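Local coordinates for DUF4627 domain-containing protein (Bacteroides thetaiotaomicron, PDB 3SEE) that is of unknown function but probably binds sugars through a galactose-binding-domain-like beta fold, at residues Tyr112-Asn117 / Asp198-Ile203; Val171-Ser176 / Ala183-Asp188. One frame throughout, in Å; residues are numbered along the deposited sequence. Where two conformers were deposited one is given.

Contact 1: Tyr112-Asn117 / Asp198-Ile203; sequences YIKQTN and DCYVAI
Asp198 O takes two donors, the backbone N-H of Thr116, with Thr116 N at 3.1 Å from Asp198 O and above the carbonyl plane, and a water that itself accepts from Asn117 N. This closes an antiparallel pairing of neighbouring strands in the mixed sheet of a galactose-binding-domain-like beta fold. The Asp198 carboxylate continues the grip, since Thr116 OG1 donates to Asp198 OD1 at 2.8 Å, meeting it from above the carboxylate plane, and Arg84 forms a salt bridge with Asp198 OD2. An alanine in place of Asp198 would probably leave the Thr116 hydroxyl and the Arg84 guanidinium without their carboxylate partner. Further along, four backbone bonds join the hydrogen-bonded pairs Lys114-Tyr200 and Tyr112-Ala202. Ile113 and Val201 form the non-hydrogen-bonded pair between them, their side chains side by side on the face opposite that of Tyr112 and Tyr200. On the tyrosine face, the Lys114 chain lies alongside the Tyr200 ring, CB over one face and CD 3.5 Å from Tyr200 OH. Lys114 NZ, salt-bridged to Glu118, shares a water with Tyr200 OH. Tyr112 CG sits between its own N and carbonyl carbon (chi1 62°). Ala202 CB lies over one face of the Tyr112 ring in a CH-pi contact, 3.6 Å from the ring centroid and offset toward the rim.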
loop_
_atom_site.group_PDB
_atom_site.type_symbol
_atom_site.label_atom_id
_atom_site.label_comp_id
_atom_site.label_asym_id
_atom_site.label_seq_id
_atom_site.Cartn_x
_atom_site.Cartn_y
_atom_site.Cartn_z
ATOM N N TYR A 112 0.277 2.702 0.417
ATOM C CA TYR A 112 1.167 3.644 -0.245
ATOM C C TYR A 112 1.372 3.147 -1.681
ATOM O O TYR A 112 1.049 1.999 -2.006
ATOM C CB TYR A 112 2.493 3.861 0.509
ATOM C CG TYR A 112 3.387 2.654 0.684
ATOM C CD1 TYR A 112 4.178 2.190 -0.357
ATOM C CD2 TYR A 112 3.419 1.961 1.881
ATOM C CE1 TYR A 112 4.998 1.091 -0.204
ATOM C CE2 TYR A 112 4.232 0.847 2.041
ATOM C CZ TYR A 112 5.028 0.422 0.993
ATOM O OH TYR A 112 5.850 -0.683 1.112
ATOM N N ILE A 113 1.927 4.017 -2.531
ATOM C CA ILE A 113 2.181 3.677 -3.930
ATOM C C ILE A 113 3.589 4.178 -4.240
ATOM O O ILE A 113 3.861 5.379 -4.199
ATOM C CB ILE A 113 1.137 4.295 -4.887
ATOM C CG1 ILE A 113 -0.302 4.027 -4.413
ATOM C CG2 ILE A 113 1.354 3.731 -6.312
ATOM C CD1 ILE A 113 -1.398 4.625 -5.330
ATOM N N LYS A 114 4.495 3.237 -4.509
ATOM C CA LYS A 114 5.933 3.486 -4.533
ATOM C C LYS A 114 6.549 3.089 -5.868
ATOM O O LYS A 114 6.143 2.133 -6.514
ATOM C CB LYS A 114 6.633 2.725 -3.385
ATOM C CG LYS A 114 8.076 3.128 -3.158
ATOM C CD LYS A 114 8.656 2.429 -1.941
ATOM C CE LYS A 114 10.060 2.889 -1.603
ATOM N NZ LYS A 114 11.055 2.511 -2.654
ATOM N N GLN A 115 7.605 3.802 -6.233
ATOM C CA GLN A 115 8.443 3.450 -7.365
ATOM C C GLN A 115 9.087 2.072 -7.177
ATOM O O GLN A 115 9.652 1.780 -6.130
ATOM C CB GLN A 115 9.510 4.515 -7.516
ATOM C CG GLN A 115 10.461 4.291 -8.694
ATOM C CD GLN A 115 11.299 5.515 -9.016
ATOM O OE1 GLN A 115 10.872 6.639 -8.735
ATOM N NE2 GLN A 115 12.459 5.318 -9.652
ATOM N N THR A 116 9.041 1.232 -8.220
ATOM C CA THR A 116 9.573 -0.122 -8.104
ATOM C C THR A 116 11.099 -0.163 -8.048
ATOM O O THR A 116 11.666 -0.793 -7.139
ATOM C CB THR A 116 9.072 -1.003 -9.242
ATOM O OG1 THR A 116 7.645 -0.906 -9.292
ATOM C CG2 THR A 116 9.494 -2.455 -9.064
ATOM N N ASN A 117 11.727 0.487 -9.031
ATOM C CA ASN A 117 13.174 0.415 -9.200
ATOM C C ASN A 117 13.784 1.791 -8.979
ATOM O O ASN A 117 13.697 2.656 -9.840
ATOM C CB ASN A 117 13.523 -0.154 -10.582
ATOM C CG ASN A 117 13.306 -1.649 -10.654
ATOM O OD1 ASN A 117 13.624 -2.348 -9.693
ATOM N ND2 ASN A 117 12.785 -2.152 -11.773
ATOM N N ASP A 198 6.514 2.384 -13.722
ATOM C CA ASP A 198 6.766 1.164 -12.957
ATOM C C ASP A 198 6.698 1.483 -11.471
ATOM O O ASP A 198 7.637 2.044 -10.887
ATOM C CB ASP A 198 8.130 0.578 -13.342
ATOM C CG ASP A 198 8.362 -0.784 -12.779
ATOM O OD1 ASP A 198 7.494 -1.322 -12.051
ATOM O OD2 ASP A 198 9.447 -1.348 -13.074
ATOM N N CYS A 199 5.552 1.163 -10.886
ATOM C CA CYS A 199 5.323 1.404 -9.470
ATOM C C CYS A 199 4.529 0.224 -8.922
ATOM O O CYS A 199 4.139 -0.667 -9.681
ATOM C CB CYS A 199 4.564 2.724 -9.261
ATOM S SG CYS A 199 2.882 2.746 -9.939
ATOM N N TYR A 200 4.282 0.229 -7.609
ATOM C CA TYR A 200 3.391 -0.752 -7.035
ATOM C C TYR A 200 2.537 -0.141 -5.956
ATOM O O TYR A 200 2.992 0.743 -5.204
ATOM C CB TYR A 200 4.148 -1.977 -6.494
ATOM C CG TYR A 200 5.231 -1.697 -5.496
ATOM C CD1 TYR A 200 6.502 -1.355 -5.926
ATOM C CD2 TYR A 200 4.999 -1.788 -4.135
ATOM C CE1 TYR A 200 7.507 -1.124 -4.996
ATOM C CE2 TYR A 200 6.003 -1.556 -3.224
ATOM C CZ TYR A 200 7.267 -1.185 -3.661
ATOM O OH TYR A 200 8.317 -0.965 -2.809
ATOM N N VAL A 201 1.306 -0.622 -5.901
ATOM C CA VAL A 201 0.433 -0.385 -4.755
ATOM C C VAL A 201 0.784 -1.368 -3.639
ATOM O O VAL A 201 0.947 -2.557 -3.898
ATOM C CB VAL A 201 -1.032 -0.567 -5.176
ATOM C CG1 VAL A 201 -1.975 -0.487 -3.965
ATOM C CG2 VAL A 201 -1.420 0.438 -6.261
ATOM N N ALA A 202 0.890 -0.871 -2.414
ATOM C CA ALA A 202 1.088 -1.664 -1.202
ATOM C C ALA A 202 -0.097 -1.423 -0.278
ATOM O O ALA A 202 -0.450 -0.278 0.009
ATOM C CB ALA A 202 2.385 -1.228 -0.499
ATOM N N ILE A 203 -0.717 -2.504 0.182
ATOM C CA ILE A 203 -1.789 -2.465 1.162
ATOM C C ILE A 203 -1.258 -3.208 2.389
ATOM O O ILE A 203 -0.724 -4.339 2.274
ATOM C CB ILE A 203 -3.095 -3.106 0.636
ATOM C CG1 ILE A 203 -3.589 -2.319 -0.589
ATOM C CG2 ILE A 203 -4.141 -3.193 1.761
ATOM C CD1 ILE A 203 -4.779 -2.961 -1.331
HETATM O O HOH W 1 8.291 -1.055 -0.139
HETATM O O HOH W 2 10.565 0.196 -4.054
HETATM O O HOH W 3 11.571 -0.646 -14.495
HETATM O O HOH W 4 10.470 2.032 -11.088
#

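Contact 2: Val171-Ser176 / Ala183-Asp188; sequences VVNAIS and ALEVSD
Asn173 uses both ends of its amide to hold the backbone of the loop leading into strand 186-188. Asn173 ND2 donates to Ala183 O at 3.0 Å, almost straight at 177° and in the amide plane, while Asn173 OD1 accepts from Glu185 N at 2.9 Å, the donor standing above the plane of the C=O. Its CG sits between the backbone N and the carbonyl carbon (chi1 73°), on the side of the facing backbone, and the two amide bonds extend an antiparallel beta hairpin beyond its last paired residues. Asn173 N completes the grip with a longer bond to Glu185 O, 3.2 Å. A flip of the amide would probably cost both of its bonds. At the strand proper, Val171 and Ser187 exchange two backbone hydrogen bonds, and Val171 CG2 closely meets Ser187 OG at 3.4 Å. Around this close-knit backbone the side chains pack more loosely. Glu185, Val186 and Ser187 make up the solvent side, where the Glu185 chain passes the Asn173 amide with its aliphatic CB and CG. Strand 186-188 is the outermost strand of the antiparallel sheet within the chain; strand 170-172 lies between it and strand 130-133, whose Phe130 pairs through its backbone with Val172 and whose Met132 touches Val186.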
loop_
_atom_site.group_PDB
_atom_site.type_symbol
_atom_site.label_atom_id
_atom_site.label_comp_id
_atom_site.label_asym_id
_atom_site.label_seq_id
_atom_site.Cartn_x
_atom_site.Cartn_y
_atom_site.Cartn_z
ATOM N N VAL A 171 5.073 13.853 -6.158
ATOM C CA VAL A 171 5.793 12.815 -5.454
ATOM C C VAL A 171 6.391 13.373 -4.173
ATOM O O VAL A 171 6.660 14.577 -4.060
ATOM C CB VAL A 171 6.875 12.130 -6.326
ATOM C CG1 VAL A 171 6.248 11.266 -7.417
ATOM C CG2 VAL A 171 7.840 13.177 -6.934
ATOM N N VAL A 172 6.609 12.477 -3.224
ATOM C CA VAL A 172 7.315 12.775 -2.002
ATOM C C VAL A 172 8.516 11.812 -1.882
ATOM O O VAL A 172 8.444 10.654 -2.297
ATOM C CB VAL A 172 6.311 12.786 -0.810
ATOM C CG1 VAL A 172 5.591 11.455 -0.625
ATOM C CG2 VAL A 172 6.944 13.266 0.474
ATOM N N ASN A 173 9.626 12.308 -1.350
ATOM C CA ASN A 173 10.885 11.597 -1.323
ATOM C C ASN A 173 11.122 10.823 -0.031
ATOM O O ASN A 173 12.233 10.379 0.233
ATOM C CB ASN A 173 12.052 12.563 -1.596
ATOM C CG ASN A 173 12.313 13.465 -0.423
ATOM O OD1 ASN A 173 11.490 13.537 0.493
ATOM N ND2 ASN A 173 13.436 14.167 -0.423
ATOM N N ALA A 174 10.063 10.591 0.748
ATOM C CA ALA A 174 10.178 9.831 1.993
ATOM C C ALA A 174 8.796 9.475 2.474
ATOM O O ALA A 174 7.816 10.125 2.116
ATOM C CB ALA A 174 10.939 10.625 3.069
ATOM N N ILE A 175 8.731 8.445 3.308
ATOM C CA ILE A 175 7.504 8.050 3.962
ATOM C C ILE A 175 7.339 8.703 5.334
ATOM O O ILE A 175 6.262 8.690 5.926
ATOM C CB ILE A 175 7.433 6.503 4.070
ATOM C CG1 ILE A 175 6.003 5.987 4.232
ATOM C CG2 ILE A 175 8.343 5.995 5.181
ATOM C CD1 ILE A 175 5.858 4.476 4.008
ATOM N N SER A 176 8.418 9.307 5.816
ATOM C CA SER A 176 8.454 9.900 7.136
ATOM C C SER A 176 7.708 11.239 7.185
ATOM O O SER A 176 7.416 11.857 6.166
ATOM C CB SER A 176 9.907 10.090 7.564
ATOM O OG SER A 176 10.658 10.720 6.546
ATOM N N ALA A 183 14.875 16.801 5.373
ATOM C CA ALA A 183 15.160 16.534 3.960
ATOM C C ALA A 183 13.921 16.166 3.144
ATOM O O ALA A 183 14.021 15.956 1.939
ATOM C CB ALA A 183 16.214 15.411 3.831
ATOM N N LEU A 184 12.748 16.106 3.765
ATOM C CA LEU A 184 11.531 15.725 3.048
ATOM C C LEU A 184 11.215 16.790 1.995
ATOM O O LEU A 184 11.224 17.996 2.289
ATOM C CB LEU A 184 10.349 15.553 4.015
ATOM C CG LEU A 184 9.024 15.091 3.394
ATOM C CD1 LEU A 184 8.230 14.261 4.415
ATOM C CD2 LEU A 184 8.169 16.243 2.870
ATOM N N GLU A 185 10.900 16.342 0.782
ATOM C CA GLU A 185 10.533 17.188 -0.337
ATOM C C GLU A 185 9.343 16.626 -1.077
ATOM O O GLU A 185 9.319 15.446 -1.407
ATOM C CB GLU A 185 11.688 17.290 -1.337
ATOM C CG GLU A 185 12.963 17.916 -0.822
ATOM C CD GLU A 185 14.041 18.087 -1.874
ATOM O OE1 GLU A 185 13.779 17.882 -3.076
ATOM O OE2 GLU A 185 15.183 18.462 -1.491
ATOM N N VAL A 186 8.385 17.504 -1.356
ATOM C CA VAL A 186 7.291 17.261 -2.271
ATOM C C VAL A 186 7.653 17.969 -3.559
ATOM O O VAL A 186 8.080 19.136 -3.524
ATOM C CB VAL A 186 5.975 17.807 -1.712
ATOM C CG1 VAL A 186 4.861 17.662 -2.732
ATOM C CG2 VAL A 186 5.594 17.095 -0.392
ATOM N N SER A 187 7.488 17.308 -4.685
ATOM C CA SER A 187 7.780 17.903 -5.981
ATOM C C SER A 187 6.781 17.459 -7.036
ATOM O O SER A 187 6.113 16.422 -6.912
ATOM C CB SER A 187 9.217 17.582 -6.378
ATOM O OG SER A 187 9.390 16.183 -6.502
ATOM N N ASP A 188 6.688 18.227 -8.106
ATOM C CA ASP A 188 5.850 17.841 -9.215
ATOM C C ASP A 188 6.519 16.689 -9.976
ATOM O O ASP A 188 7.707 16.744 -10.299
ATOM C CB ASP A 188 5.632 18.995 -10.192
ATOM C CG ASP A 188 4.766 20.102 -9.638
ATOM O OD1 ASP A 188 4.101 19.932 -8.604
ATOM O OD2 ASP A 188 4.729 21.163 -10.299
#

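Contact 1 lies near the middle of the chain, contact 2 toward its periphery, their centres about 15 Å apart. They belong to different sheets: 112-117 and 198-203 pair inside the mixed sheet, whereas 171-176 and 183-188 form the margin of the antiparallel one. Along the sequence contact 2 is nested within the loop that contact 1 closes, so a local hairpin is inserted between two strands paired across 80 intervening residues. Strand 130-133 links them, its Phe131 backbone bonding to Ile113 and its Phe130 backbone to Val172. The contacts also touch directly, Tyr112 CD2 packing 4.1 Å from Ile175 CD1, so the loop after strand 170-172 packs against the mixed sheet.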